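Side-chain contacts in citrate synthase (Pyrobaculum aerophilum, PDB 2IBP), which probably catalyses the condensation of oxaloacetate with acetyl-CoA and water to give citrate and CoA, a step of the tricarboxylic acid cycle: residues A115-E120 and D232-V237; D124-K129 and A147-E152; H183-L188 and R194-L199; A200-D205 and S306-A311. All blocks are in the same frame, centred on the assembly; numbering follows the deposited sequence.

Interaction 1 (A115-E120 and D232-V237)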
loop_
_atom_site.group_PDB
_atom_site.type_symbol
_atom_site.label_atom_id
_atom_site.label_comp_id
_atom_site.label_asym_id
_atom_site.label_seq_id
_atom_site.Cartn_x
_atom_site.Cartn_y
_atom_site.Cartn_z
ATOM N N ALA A 115 -1.609 -10.276 -5.105
ATOM C CA ALA A 115 -2.174 -10.345 -6.450
ATOM C C ALA A 115 -3.597 -10.917 -6.461
ATOM O O ALA A 115 -4.477 -10.419 -7.162
ATOM C CB ALA A 115 -1.261 -11.164 -7.369
ATOM N N ALA A 116 -3.829 -11.947 -5.650
ATOM C CA ALA A 116 -5.144 -12.576 -5.585
ATOM C C ALA A 116 -6.211 -11.634 -5.022
ATOM O O ALA A 116 -7.342 -11.591 -5.507
ATOM C CB ALA A 116 -5.075 -13.871 -4.744
ATOM N N VAL A 117 -5.850 -10.841 -4.025
ATOM C CA VAL A 117 -6.803 -9.895 -3.455
ATOM C C VAL A 117 -7.166 -8.829 -4.495
ATOM O O VAL A 117 -8.339 -8.510 -4.703
ATOM C CB VAL A 117 -6.253 -9.268 -2.192
ATOM C CG1 VAL A 117 -7.082 -8.063 -1.798
ATOM C CG2 VAL A 117 -6.199 -10.313 -1.088
ATOM N N ALA A 118 -6.169 -8.335 -5.217
ATOM C CA ALA A 118 -6.435 -7.361 -6.281
ATOM C C ALA A 118 -7.318 -8.001 -7.358
ATOM O O ALA A 118 -8.274 -7.391 -7.850
ATOM C CB ALA A 118 -5.128 -6.878 -6.918
ATOM N N ALA A 119 -6.982 -9.225 -7.751
ATOM C CA ALA A 119 -7.739 -9.936 -8.777
ATOM C C ALA A 119 -9.184 -10.143 -8.377
ATOM O O ALA A 119 -10.080 -9.937 -9.190
ATOM C CB ALA A 119 -7.105 -11.274 -9.103
ATOM N N GLU A 120 -9.413 -10.551 -7.135
ATOM C CA GLU A 120 -10.780 -10.771 -6.664
ATOM C C GLU A 120 -11.568 -9.464 -6.662
ATOM O O GLU A 120 -12.740 -9.425 -7.053
ATOM C CB GLU A 120 -10.778 -11.419 -5.283
ATOM C CG GLU A 120 -12.147 -11.808 -4.746
ATOM C CD GLU A 120 -12.780 -13.037 -5.401
ATOM O OE1 GLU A 120 -12.107 -13.793 -6.146
ATOM O OE2 GLU A 120 -13.981 -13.274 -5.108
ATOM N N ASP A 232 -10.403 1.333 -3.582
ATOM C CA ASP A 232 -11.294 0.299 -3.115
ATOM C C ASP A 232 -10.757 -0.538 -1.977
ATOM O O ASP A 232 -9.550 -0.620 -1.756
ATOM C CB ASP A 232 -11.702 -0.588 -4.271
ATOM C CG ASP A 232 -10.555 -1.408 -4.787
ATOM O OD1 ASP A 232 -9.689 -0.859 -5.524
ATOM O OD2 ASP A 232 -10.539 -2.605 -4.465
ATOM N N LEU A 233 -11.673 -1.212 -1.284
ATOM C CA LEU A 233 -11.318 -2.041 -0.139
ATOM C C LEU A 233 -10.368 -3.167 -0.456
ATOM O O LEU A 233 -9.495 -3.499 0.361
ATOM C CB LEU A 233 -12.576 -2.579 0.531
ATOM C CG LEU A 233 -13.315 -1.548 1.371
ATOM C CD1 LEU A 233 -14.801 -1.910 1.541
ATOM C CD2 LEU A 233 -12.623 -1.372 2.706
ATOM N N TYR A 234 -10.538 -3.799 -1.615
ATOM C CA TYR A 234 -9.631 -4.864 -1.989
ATOM C C TYR A 234 -8.225 -4.292 -2.160
ATOM O O TYR A 234 -7.255 -4.867 -1.689
ATOM C CB TYR A 234 -10.090 -5.538 -3.264
ATOM C CG TYR A 234 -11.276 -6.471 -3.114
ATOM C CD1 TYR A 234 -11.080 -7.839 -3.002
ATOM C CD2 TYR A 234 -12.574 -6.001 -3.197
ATOM C CE1 TYR A 234 -12.137 -8.721 -2.945
ATOM C CE2 TYR A 234 -13.655 -6.883 -3.103
ATOM C CZ TYR A 234 -13.424 -8.240 -2.994
ATOM O OH TYR A 234 -14.470 -9.155 -2.932
ATOM N N SER A 235 -8.109 -3.187 -2.876
ATOM C CA SER A 235 -6.798 -2.572 -3.083
ATOM C C SER A 235 -6.156 -2.147 -1.760
ATOM O O SER A 235 -4.946 -2.301 -1.552
ATOM C CB SER A 235 -6.927 -1.388 -4.039
ATOM O OG SER A 235 -7.294 -1.891 -5.312
ATOM N N SER A 236 -6.973 -1.652 -0.833
ATOM C CA SER A 236 -6.466 -1.261 0.482
ATOM C C SER A 236 -5.905 -2.485 1.234
ATOM O O SER A 236 -4.845 -2.425 1.867
ATOM C CB SER A 236 -7.560 -0.581 1.277
ATOM O OG SER A 236 -7.961 0.626 0.627
ATOM N N VAL A 237 -6.613 -3.601 1.137
ATOM C CA VAL A 237 -6.153 -4.828 1.769
ATOM C C VAL A 237 -4.891 -5.357 1.079
ATOM O O VAL A 237 -3.945 -5.774 1.759
ATOM C CB VAL A 237 -7.266 -5.888 1.865
ATOM C CG1 VAL A 237 -6.686 -7.248 2.283
ATOM C CG2 VAL A 237 -8.309 -5.427 2.854
#
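The helical segments carrying Val117 and Tyr234 run almost exactly antiparallel, at 175°, with their axes 8.3 Å apart at closest approach. This is a buried antiparallel helix pair of the largely helical citrate synthase fold, joining helix 109-123 to the start of helix 233-244 beside the second subunit. Valine, short and beta-branched, fits where Val117 faces the Tyr234 backbone. Its chi1 of 166° turns CG1 away from the backbone N and toward helix 233-244, where Val117 CG1 comes to 3.2 Å from Tyr234 O and 4.2 Å from Val237 CG1, so this one methyl touches both a carbonyl and a side chain. One turn further along helix 109-123, Glu120 presents its backbone C and O over one face of the Tyr234 ring, while its methylene CG lies 3.6 Å from ring atom CE1. The carbon part of this long acid serves as packing, and its carboxylate goes to Lys157, Thr97 and the backbone N of His94. Tyrosine suits its place because the ring packs between helices while OH bonds to Asp124. A leucine in place of Tyr234 would probably uncover the Glu120 methylenes and leave Asp124 without that hydroxyl partner. Ahead of the ring, Asp232 is the N-cap of helix 233-244, and its OD2 accepts from Ser235 N at 3.0 Å, the donor lying above the carboxylate plane.

Interaction 2 (D124-K129 and A147-E152)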
loop_
_atom_site.group_PDB
_atom_site.type_symbol
_atom_site.label_atom_id
_atom_site.label_comp_id
_atom_site.label_asym_id
_atom_site.label_seq_id
_atom_site.Cartn_x
_atom_site.Cartn_y
_atom_site.Cartn_z
ATOM N N ASP A 124 -15.384 -8.215 -8.650
ATOM C CA ASP A 124 -16.423 -8.157 -7.620
ATOM C C ASP A 124 -17.418 -7.067 -8.009
ATOM O O ASP A 124 -17.077 -5.891 -8.065
ATOM C CB ASP A 124 -15.802 -7.855 -6.258
ATOM C CG ASP A 124 -16.822 -7.833 -5.129
ATOM O OD1 ASP A 124 -17.870 -7.183 -5.275
ATOM O OD2 ASP A 124 -16.564 -8.487 -4.107
ATOM N N GLU A 125 -18.654 -7.463 -8.301
ATOM C CA GLU A 125 -19.668 -6.497 -8.762
ATOM C C GLU A 125 -19.991 -5.398 -7.753
ATOM O O GLU A 125 -20.207 -4.242 -8.126
ATOM C CB GLU A 125 -20.944 -7.238 -9.175
ATOM C CG GLU A 125 -20.743 -8.184 -10.352
ATOM C CD GLU A 125 -21.991 -8.986 -10.700
ATOM O OE1 GLU A 125 -23.077 -8.688 -10.152
ATOM O OE2 GLU A 125 -21.881 -9.920 -11.526
ATOM N N ASP A 126 -20.041 -5.762 -6.485
ATOM C CA ASP A 126 -20.267 -4.798 -5.419
ATOM C C ASP A 126 -19.143 -3.783 -5.408
ATOM O O ASP A 126 -19.353 -2.603 -5.219
ATOM C CB ASP A 126 -20.318 -5.495 -4.063
ATOM C CG ASP A 126 -21.565 -6.339 -3.882
ATOM O OD1 ASP A 126 -22.617 -5.993 -4.468
ATOM O OD2 ASP A 126 -21.501 -7.320 -3.114
ATOM N N ASN A 127 -17.920 -4.281 -5.498
ATOM C CA ASN A 127 -16.776 -3.413 -5.496
ATOM C C ASN A 127 -16.889 -2.426 -6.658
ATOM O O ASN A 127 -16.632 -1.243 -6.487
ATOM C CB ASN A 127 -15.489 -4.232 -5.620
ATOM C CG ASN A 127 -14.258 -3.477 -5.141
ATOM O OD1 ASN A 127 -14.297 -2.805 -4.112
ATOM N ND2 ASN A 127 -13.116 -3.733 -5.795
ATOM N N GLN A 128 -17.196 -2.932 -7.853
ATOM C CA GLN A 128 -17.349 -2.054 -9.031
ATOM C C GLN A 128 -18.378 -0.948 -8.774
ATOM O O GLN A 128 -18.159 0.220 -9.087
ATOM C CB GLN A 128 -17.742 -2.846 -10.275
ATOM C CG GLN A 128 -16.838 -4.044 -10.588
ATOM C CD GLN A 128 -15.352 -3.771 -10.401
ATOM O OE1 GLN A 128 -14.766 -2.911 -11.062
ATOM N NE2 GLN A 128 -14.720 -4.563 -9.540
ATOM N N LYS A 129 -19.489 -1.331 -8.168
ATOM C CA LYS A 129 -20.558 -0.395 -7.870
ATOM C C LYS A 129 -20.093 0.651 -6.864
ATOM O O LYS A 129 -20.393 1.830 -6.999
ATOM C CB LYS A 129 -21.786 -1.148 -7.350
ATOM C CG LYS A 129 -23.025 -0.300 -7.211
ATOM C CD LYS A 129 -24.233 -1.159 -6.852
ATOM C CE LYS A 129 -25.521 -0.336 -6.834
ATOM N NZ LYS A 129 -25.505 0.734 -5.796
ATOM N N ALA A 147 -19.967 -1.356 1.049
ATOM C CA ALA A 147 -18.664 -1.395 1.724
ATOM C C ALA A 147 -18.624 -2.528 2.763
ATOM O O ALA A 147 -17.642 -3.253 2.872
ATOM C CB ALA A 147 -18.341 -0.049 2.371
ATOM N N TYR A 148 -19.693 -2.688 3.530
ATOM C CA TYR A 148 -19.715 -3.746 4.549
ATOM C C TYR A 148 -19.793 -5.123 3.905
ATOM O O TYR A 148 -19.172 -6.089 4.384
ATOM C CB TYR A 148 -20.828 -3.502 5.563
ATOM C CG TYR A 148 -20.418 -2.477 6.596
ATOM C CD1 TYR A 148 -20.435 -1.117 6.311
ATOM C CD2 TYR A 148 -19.876 -2.878 7.808
ATOM C CE1 TYR A 148 -19.994 -0.182 7.239
ATOM C CE2 TYR A 148 -19.444 -1.960 8.751
ATOM C CZ TYR A 148 -19.493 -0.613 8.463
ATOM O OH TYR A 148 -19.058 0.298 9.405
ATOM N N ARG A 149 -20.536 -5.234 2.813
ATOM C CA ARG A 149 -20.610 -6.486 2.064
ATOM C C ARG A 149 -19.191 -6.864 1.597
ATOM O O ARG A 149 -18.763 -8.009 1.713
ATOM C CB ARG A 149 -21.544 -6.326 0.860
ATOM C CG ARG A 149 -22.134 -7.608 0.281
ATOM C CD ARG A 149 -23.147 -7.288 -0.846
ATOM N NE ARG A 149 -24.117 -6.271 -0.433
ATOM C CZ ARG A 149 -24.889 -5.570 -1.263
ATOM N NH1 ARG A 149 -24.813 -5.746 -2.579
ATOM N NH2 ARG A 149 -25.719 -4.656 -0.776
ATOM N N ILE A 150 -18.477 -5.884 1.045
ATOM C CA ILE A 150 -17.115 -6.101 0.544
ATOM C C ILE A 150 -16.166 -6.481 1.667
ATOM O O ILE A 150 -15.314 -7.374 1.505
ATOM C CB ILE A 150 -16.604 -4.871 -0.232
ATOM C CG1 ILE A 150 -17.481 -4.668 -1.476
ATOM C CG2 ILE A 150 -15.120 -5.040 -0.610
ATOM C CD1 ILE A 150 -17.433 -3.265 -2.084
ATOM N N ALA A 151 -16.288 -5.787 2.790
ATOM C CA ALA A 151 -15.482 -6.083 3.977
ATOM C C ALA A 151 -15.698 -7.543 4.404
ATOM O O ALA A 151 -14.732 -8.280 4.646
ATOM C CB ALA A 151 -15.801 -5.123 5.112
ATOM N N GLU A 152 -16.952 -7.988 4.439
ATOM C CA GLU A 152 -17.248 -9.386 4.769
ATOM C C GLU A 152 -16.602 -10.360 3.774
ATOM O O GLU A 152 -16.028 -11.370 4.158
ATOM C CB GLU A 152 -18.765 -9.621 4.802
ATOM C CG GLU A 152 -19.442 -8.931 5.931
ATOM C CD GLU A 152 -20.923 -9.243 6.018
ATOM O OE1 GLU A 152 -21.447 -10.004 5.167
ATOM O OE2 GLU A 152 -21.544 -8.759 6.982
#
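The carboxylate of Asp126 and the guanidinium of Arg149 stand nearly perpendicular, their planes 81° apart, and Asp126 OD1 comes to the guanidinium at an oblique slant. The two groups bridge a roughly antiparallel, inclined helix pair of the citrate synthase fold, helix 125-135 against helix 141-169, whose short segments make an angle of 142° with their axes 9.3 Å apart. Arg149 NH1 donates to Asp126 OD1 at 2.9 Å, but the bond is bent and weak, so the salt bridge probably owes more to charge than to hydrogen-bond direction. Asp126 OD2 has a stronger partner in Lys153, so the aspartate is shared by two basic side chains.

Next to this polar pair the contact turns apolar. Ile150 holds CG1 beside its backbone N (chi1 -64°), which carries CD1 across to 3.5 Å from Asn127 CA, while CG1 lies 3.9 Å from Asp126 CB. A branched isoleucine fits here because its other arm, CG2, packs on Tyr234. Asn127 meets Ile150 crosswise, its OD1 3.8 Å from Ile150 CD1, and spends its ND2 on Gly121 O and Asp232 OD2. At the start of helix 125-135 Asp124 is the N-cap, accepting from Asn127 N through OD1 at 2.9 Å. Its carbonyl O takes the backbone N of Gln128 and also that residue's side-chain NE2, the latter at 3.1 Å.

Interaction 3 (H183-L188 and R194-L199)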
loop_
_atom_site.group_PDB
_atom_site.type_symbol
_atom_site.label_atom_id
_atom_site.label_comp_id
_atom_site.label_asym_id
_atom_site.label_seq_id
_atom_site.Cartn_x
_atom_site.Cartn_y
_atom_site.Cartn_z
ATOM N N HIS A 183 -15.238 -21.272 9.955
ATOM C CA HIS A 183 -14.191 -20.524 9.253
ATOM C C HIS A 183 -12.806 -21.143 9.449
ATOM O O HIS A 183 -12.099 -21.455 8.458
ATOM C CB HIS A 183 -14.217 -19.089 9.763
ATOM C CG HIS A 183 -13.423 -18.135 8.944
ATOM N ND1 HIS A 183 -13.931 -17.528 7.814
ATOM C CD2 HIS A 183 -12.224 -17.552 9.175
ATOM C CE1 HIS A 183 -13.025 -16.702 7.322
ATOM N NE2 HIS A 183 -11.989 -16.679 8.140
ATOM N N ALA A 184 -12.433 -21.366 10.716
ATOM C CA ALA A 184 -11.133 -21.944 11.065
ATOM C C ALA A 184 -11.035 -23.409 10.618
ATOM O O ALA A 184 -10.054 -23.831 10.001
ATOM C CB ALA A 184 -10.905 -21.833 12.551
ATOM N N ALA A 185 -12.062 -24.203 10.914
ATOM C CA ALA A 185 -12.046 -25.612 10.503
ATOM C C ALA A 185 -11.954 -25.758 8.999
ATOM O O ALA A 185 -11.212 -26.591 8.470
ATOM C CB ALA A 185 -13.283 -26.353 11.016
ATOM N N ASN A 186 -12.705 -24.936 8.290
ATOM C CA ASN A 186 -12.696 -25.015 6.866
ATOM C C ASN A 186 -11.309 -24.690 6.309
ATOM O O ASN A 186 -10.877 -25.278 5.320
ATOM C CB ASN A 186 -13.697 -24.067 6.265
ATOM C CG ASN A 186 -13.721 -24.165 4.782
ATOM O OD1 ASN A 186 -14.078 -25.208 4.233
ATOM N ND2 ASN A 186 -13.289 -23.093 4.097
ATOM N N PHE A 187 -10.628 -23.733 6.927
ATOM C CA PHE A 187 -9.282 -23.412 6.458
ATOM C C PHE A 187 -8.387 -24.647 6.522
ATOM O O PHE A 187 -7.705 -24.985 5.564
ATOM C CB PHE A 187 -8.669 -22.290 7.275
ATOM C CG PHE A 187 -7.209 -22.088 6.997
ATOM C CD1 PHE A 187 -6.783 -21.664 5.756
ATOM C CD2 PHE A 187 -6.266 -22.375 7.971
ATOM C CE1 PHE A 187 -5.441 -21.509 5.484
ATOM C CE2 PHE A 187 -4.910 -22.193 7.708
ATOM C CZ PHE A 187 -4.506 -21.772 6.458
ATOM N N LEU A 188 -8.421 -25.347 7.645
ATOM C CA LEU A 188 -7.589 -26.546 7.776
ATOM C C LEU A 188 -8.008 -27.628 6.792
ATOM O O LEU A 188 -7.183 -28.354 6.252
ATOM C CB LEU A 188 -7.595 -27.076 9.205
ATOM C CG LEU A 188 -6.909 -26.183 10.236
ATOM C CD1 LEU A 188 -7.037 -26.789 11.629
ATOM C CD2 LEU A 188 -5.441 -25.920 9.861
ATOM N N ARG A 194 -8.712 -32.882 4.640
ATOM C CA ARG A 194 -9.429 -33.718 5.592
ATOM C C ARG A 194 -10.006 -32.809 6.672
ATOM O O ARG A 194 -9.452 -31.750 6.955
ATOM C CB ARG A 194 -8.479 -34.751 6.197
ATOM C CG ARG A 194 -7.302 -34.156 6.928
ATOM C CD ARG A 194 -6.384 -35.242 7.477
ATOM N NE ARG A 194 -5.777 -36.035 6.410
ATOM C CZ ARG A 194 -4.646 -35.717 5.780
ATOM N NH1 ARG A 194 -3.983 -34.605 6.095
ATOM N NH2 ARG A 194 -4.179 -36.515 4.825
ATOM N N GLU A 195 -11.145 -33.182 7.251
ATOM C CA GLU A 195 -11.683 -32.364 8.321
ATOM C C GLU A 195 -10.678 -32.426 9.464
ATOM O O GLU A 195 -10.129 -33.492 9.770
ATOM C CB GLU A 195 -13.065 -32.825 8.781
ATOM C CG GLU A 195 -13.637 -31.963 9.914
ATOM C CD GLU A 195 -15.054 -32.351 10.303
ATOM O OE1 GLU A 195 -15.578 -33.326 9.722
ATOM O OE2 GLU A 195 -15.644 -31.664 11.168
ATOM N N PRO A 196 -10.371 -31.268 10.050
ATOM C CA PRO A 196 -9.385 -31.237 11.094
ATOM C C PRO A 196 -9.887 -31.778 12.402
ATOM O O PRO A 196 -11.111 -31.909 12.617
ATOM C CB PRO A 196 -9.086 -29.746 11.238
ATOM C CG PRO A 196 -10.365 -29.091 10.805
ATOM C CD PRO A 196 -10.875 -29.924 9.722
ATOM N N ASP A 197 -8.922 -32.120 13.244
ATOM C CA ASP A 197 -9.167 -32.510 14.619
ATOM C C ASP A 197 -9.692 -31.243 15.299
ATOM O O ASP A 197 -9.238 -30.125 15.014
ATOM C CB ASP A 197 -7.860 -32.957 15.279
ATOM C CG ASP A 197 -8.065 -33.521 16.667
ATOM O OD1 ASP A 197 -8.425 -32.755 17.585
ATOM O OD2 ASP A 197 -7.778 -34.722 16.861
ATOM N N PRO A 198 -10.707 -31.392 16.144
ATOM C CA PRO A 198 -11.283 -30.267 16.875
ATOM C C PRO A 198 -10.260 -29.365 17.564
ATOM O O PRO A 198 -10.445 -28.149 17.619
ATOM C CB PRO A 198 -12.149 -30.944 17.940
ATOM C CG PRO A 198 -12.436 -32.298 17.410
ATOM C CD PRO A 198 -11.413 -32.658 16.403
ATOM N N LEU A 199 -9.232 -29.959 18.147
ATOM C CA LEU A 199 -8.213 -29.199 18.840
ATOM C C LEU A 199 -7.403 -28.321 17.861
ATOM O O LEU A 199 -7.097 -27.171 18.172
ATOM C CB LEU A 199 -7.309 -30.156 19.606
ATOM C CG LEU A 199 -6.241 -29.572 20.519
ATOM C CD1 LEU A 199 -6.785 -28.504 21.442
ATOM C CD2 LEU A 199 -5.617 -30.741 21.301
HETATM O O HOH W 1 -7.238 -30.729 7.866
#
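A tight connection between two successive helices, 183-192 and 198-210, folds back so that Pro196 packs on the face of the first helix that carries Ala185 and Leu188. The two residues stand three apart, on one side of the helix, and the proline ring settles across both. Its CB lies 3.6 Å from Leu188 CD1, and its CG lies 4.0 Å from Ala185 CB and 3.5 Å from Ala185 O. The small alanine lets the ring come down close to the backbone, whereas the leucine, with CG placed beside its backbone N (chi1 -68°), brings CD1 slantwise against the ring at CB. Proline suits the connection because it is compact, apolar and limited in its backbone freedom.

Beside this apolar patch, a water donates to Arg194 O at 2.6 Å and, weakly, to Leu188 O, linking two carbonyls that cannot bond each other. Asp197 then opens the second helix as its N-cap: OD1 accepts from Leu199 N at 3.0 Å on its anti lone pair, and OD2 makes a salt bridge to Lys312. Pro198, in the first helical turn, has no N-H needing a partner. An N-capping aspartate followed by proline is a familiar way to start a helix, here after the short connection between two consecutive helices.

Interaction 4 (A200-D205 and S306-A311)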
loop_
_atom_site.group_PDB
_atom_site.type_symbol
_atom_site.label_atom_id
_atom_site.label_comp_id
_atom_site.label_asym_id
_atom_site.label_seq_id
_atom_site.Cartn_x
_atom_site.Cartn_y
_atom_site.Cartn_z
ATOM N N ALA A 200 -7.140 -28.831 16.661
ATOM C CA ALA A 200 -6.411 -28.056 15.652
ATOM C C ALA A 200 -7.286 -26.884 15.188
ATOM O O ALA A 200 -6.813 -25.747 15.094
ATOM C CB ALA A 200 -5.994 -28.935 14.476
ATOM N N SER A 201 -8.573 -27.152 14.956
ATOM C CA SER A 201 -9.509 -26.091 14.548
ATOM C C SER A 201 -9.606 -25.021 15.618
ATOM O O SER A 201 -9.702 -23.833 15.317
ATOM C CB SER A 201 -10.911 -26.656 14.299
ATOM O OG SER A 201 -10.876 -27.569 13.231
ATOM N N ARG A 202 -9.704 -25.447 16.872
ATOM C CA ARG A 202 -9.746 -24.480 17.965
ATOM C C ARG A 202 -8.520 -23.575 17.955
ATOM O O ARG A 202 -8.610 -22.383 18.226
ATOM C CB ARG A 202 -9.887 -25.165 19.327
ATOM C CG ARG A 202 -9.933 -24.173 20.472
ATOM C CD ARG A 202 -10.405 -24.791 21.770
ATOM N NE ARG A 202 -9.463 -25.717 22.387
ATOM C CZ ARG A 202 -8.573 -25.394 23.327
ATOM N NH1 ARG A 202 -8.381 -24.129 23.706
ATOM N NH2 ARG A 202 -7.828 -26.343 23.864
ATOM N N GLY A 203 -7.357 -24.163 17.711
ATOM C CA GLY A 203 -6.122 -23.415 17.647
ATOM C C GLY A 203 -6.161 -22.348 16.575
ATOM O O GLY A 203 -5.790 -21.211 16.817
ATOM N N ILE A 204 -6.645 -22.722 15.397
ATOM C CA ILE A 204 -6.751 -21.754 14.302
ATOM C C ILE A 204 -7.765 -20.676 14.677
ATOM O O ILE A 204 -7.492 -19.480 14.554
ATOM C CB ILE A 204 -7.101 -22.419 12.958
ATOM C CG1 ILE A 204 -5.964 -23.357 12.523
ATOM C CG2 ILE A 204 -7.360 -21.350 11.870
ATOM C CD1 ILE A 204 -4.613 -22.669 12.317
ATOM N N ASP A 205 -8.926 -21.081 15.171
ATOM C CA ASP A 205 -9.954 -20.106 15.554
ATOM C C ASP A 205 -9.402 -19.138 16.604
ATOM O O ASP A 205 -9.585 -17.921 16.503
ATOM C CB ASP A 205 -11.176 -20.819 16.126
ATOM C CG ASP A 205 -12.412 -19.934 16.158
ATOM O OD1 ASP A 205 -12.650 -19.214 15.172
ATOM O OD2 ASP A 205 -13.220 -20.059 17.100
ATOM N N SER A 306 -1.491 -24.008 23.345
ATOM C CA SER A 306 -0.343 -24.779 22.892
ATOM C C SER A 306 -0.079 -25.955 23.826
ATOM O O SER A 306 0.257 -27.045 23.375
ATOM C CB SER A 306 0.887 -23.890 22.763
ATOM O OG SER A 306 0.625 -22.831 21.862
ATOM N N ARG A 307 -0.248 -25.711 25.117
ATOM C CA ARG A 307 -0.085 -26.758 26.115
ATOM C C ARG A 307 -1.062 -27.896 25.827
ATOM O O ARG A 307 -0.687 -29.067 25.850
ATOM C CB ARG A 307 -0.341 -26.199 27.501
ATOM C CG ARG A 307 -0.043 -27.186 28.603
ATOM C CD ARG A 307 -0.513 -26.707 29.951
ATOM N NE ARG A 307 -0.031 -25.370 30.263
ATOM C CZ ARG A 307 1.201 -25.076 30.678
ATOM N NH1 ARG A 307 2.146 -26.005 30.753
ATOM N NH2 ARG A 307 1.503 -23.818 30.961
ATOM N N ASP A 308 -2.323 -27.539 25.580
ATOM C CA ASP A 308 -3.356 -28.517 25.235
ATOM C C ASP A 308 -3.019 -29.274 23.971
ATOM O O ASP A 308 -3.210 -30.479 23.888
ATOM C CB ASP A 308 -4.711 -27.852 25.062
ATOM C CG ASP A 308 -5.260 -27.297 26.352
ATOM O OD1 ASP A 308 -4.758 -27.686 27.430
ATOM O OD2 ASP A 308 -6.190 -26.464 26.282
ATOM N N TYR A 309 -2.510 -28.564 22.971
ATOM C CA TYR A 309 -2.192 -29.179 21.710
ATOM C C TYR A 309 -1.111 -30.248 21.866
ATOM O O TYR A 309 -1.250 -31.380 21.369
ATOM C CB TYR A 309 -1.761 -28.110 20.690
ATOM C CG TYR A 309 -1.572 -28.691 19.316
ATOM C CD1 TYR A 309 -2.621 -28.730 18.404
ATOM C CD2 TYR A 309 -0.389 -29.314 18.976
ATOM C CE1 TYR A 309 -2.466 -29.305 17.166
ATOM C CE2 TYR A 309 -0.214 -29.880 17.735
ATOM C CZ TYR A 309 -1.259 -29.887 16.834
ATOM O OH TYR A 309 -1.100 -30.460 15.597
ATOM N N VAL A 310 -0.032 -29.913 22.565
ATOM C CA VAL A 310 1.051 -30.876 22.711
ATOM C C VAL A 310 0.686 -31.979 23.703
ATOM O O VAL A 310 1.219 -33.086 23.602
ATOM C CB VAL A 310 2.402 -30.214 23.044
ATOM C CG1 VAL A 310 2.780 -29.229 21.944
ATOM C CG2 VAL A 310 2.359 -29.545 24.391
ATOM N N ALA A 311 -0.235 -31.708 24.622
ATOM C CA ALA A 311 -0.695 -32.750 25.550
ATOM C C ALA A 311 -1.386 -33.838 24.716
ATOM O O ALA A 311 -1.214 -35.033 24.976
ATOM C CB ALA A 311 -1.635 -32.183 26.578
HETATM O O HOH W 2 -6.759 -23.595 25.989
#
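Between segments 200-205 and 306-311, of helices 198-210 and 297-313, the nearest CA atoms are those of Ala200 and Tyr309, 7.5 Å apart. This helix-helix contact of the citrate synthase fold includes a magnesium-binding residue, Asp308, which with Glu304 forms the metal site seen for this protein. The side chain of Asp308 lies about 4 Å from a bound magnesium ion, too far for a direct bond and consistent with contact through water.

The polar link is a salt bridge. Arg202 starts out with CG opposite its backbone N and then bends at chi3 (70°), a shape that swings the guanidinium round to the neighbouring helix. Its NH2 donates to Asp308 OD2 at 2.9 Å with a moderately bent N-H...O angle of 153°. The oxygen sits at the guanidinium edge, close to its plane, and is met on its anti side, while the two planar groups are turned 55° apart. Arginine suits this place because its long chain reaches the neighbouring helix and its several N-H groups can serve more than one acceptor.

Deeper in, Tyr309 turns a ring edge to Ala200, whose CA is 4.4 Å from CE1; alanine is small enough to admit the ring, and Tyr309 also meets Phe313 and Tyr355. Replacing Asp308 with an alanine would probably leave Arg202 without its charge partner and deprive the metal site of an acidic group. A water completes the arrangement, accepting from Arg202 NH1 at 2.9 Å and donating to Asp308 OD2 at the same distance.

How the interactions relate
The four contacts form two pairs. Interactions 1 and 2 have centres 11 Å apart and are joined by a probable hydrogen bond, Tyr234 OH to Asp124 OD2 at 2.5 Å, and by packing of Leu233 CD1 3.4 Å from Ala147 O. Both also touch the second subunit. Interactions 3 and 4 are likewise 11 Å apart by centres, and both use helix 198-210: Ser201 packs on Pro196 and Ala185, and Leu199 CD2 lies 3.5 Å from Asp308 O. Between the pairs, centres are 26 to 34 Å apart and nothing touches, although the nearest atoms of interactions 2 and 3 are about 7 Å apart. Only interaction 4 includes a metal-site residue, and none contains the predicted catalytic residues His289 and Asp346.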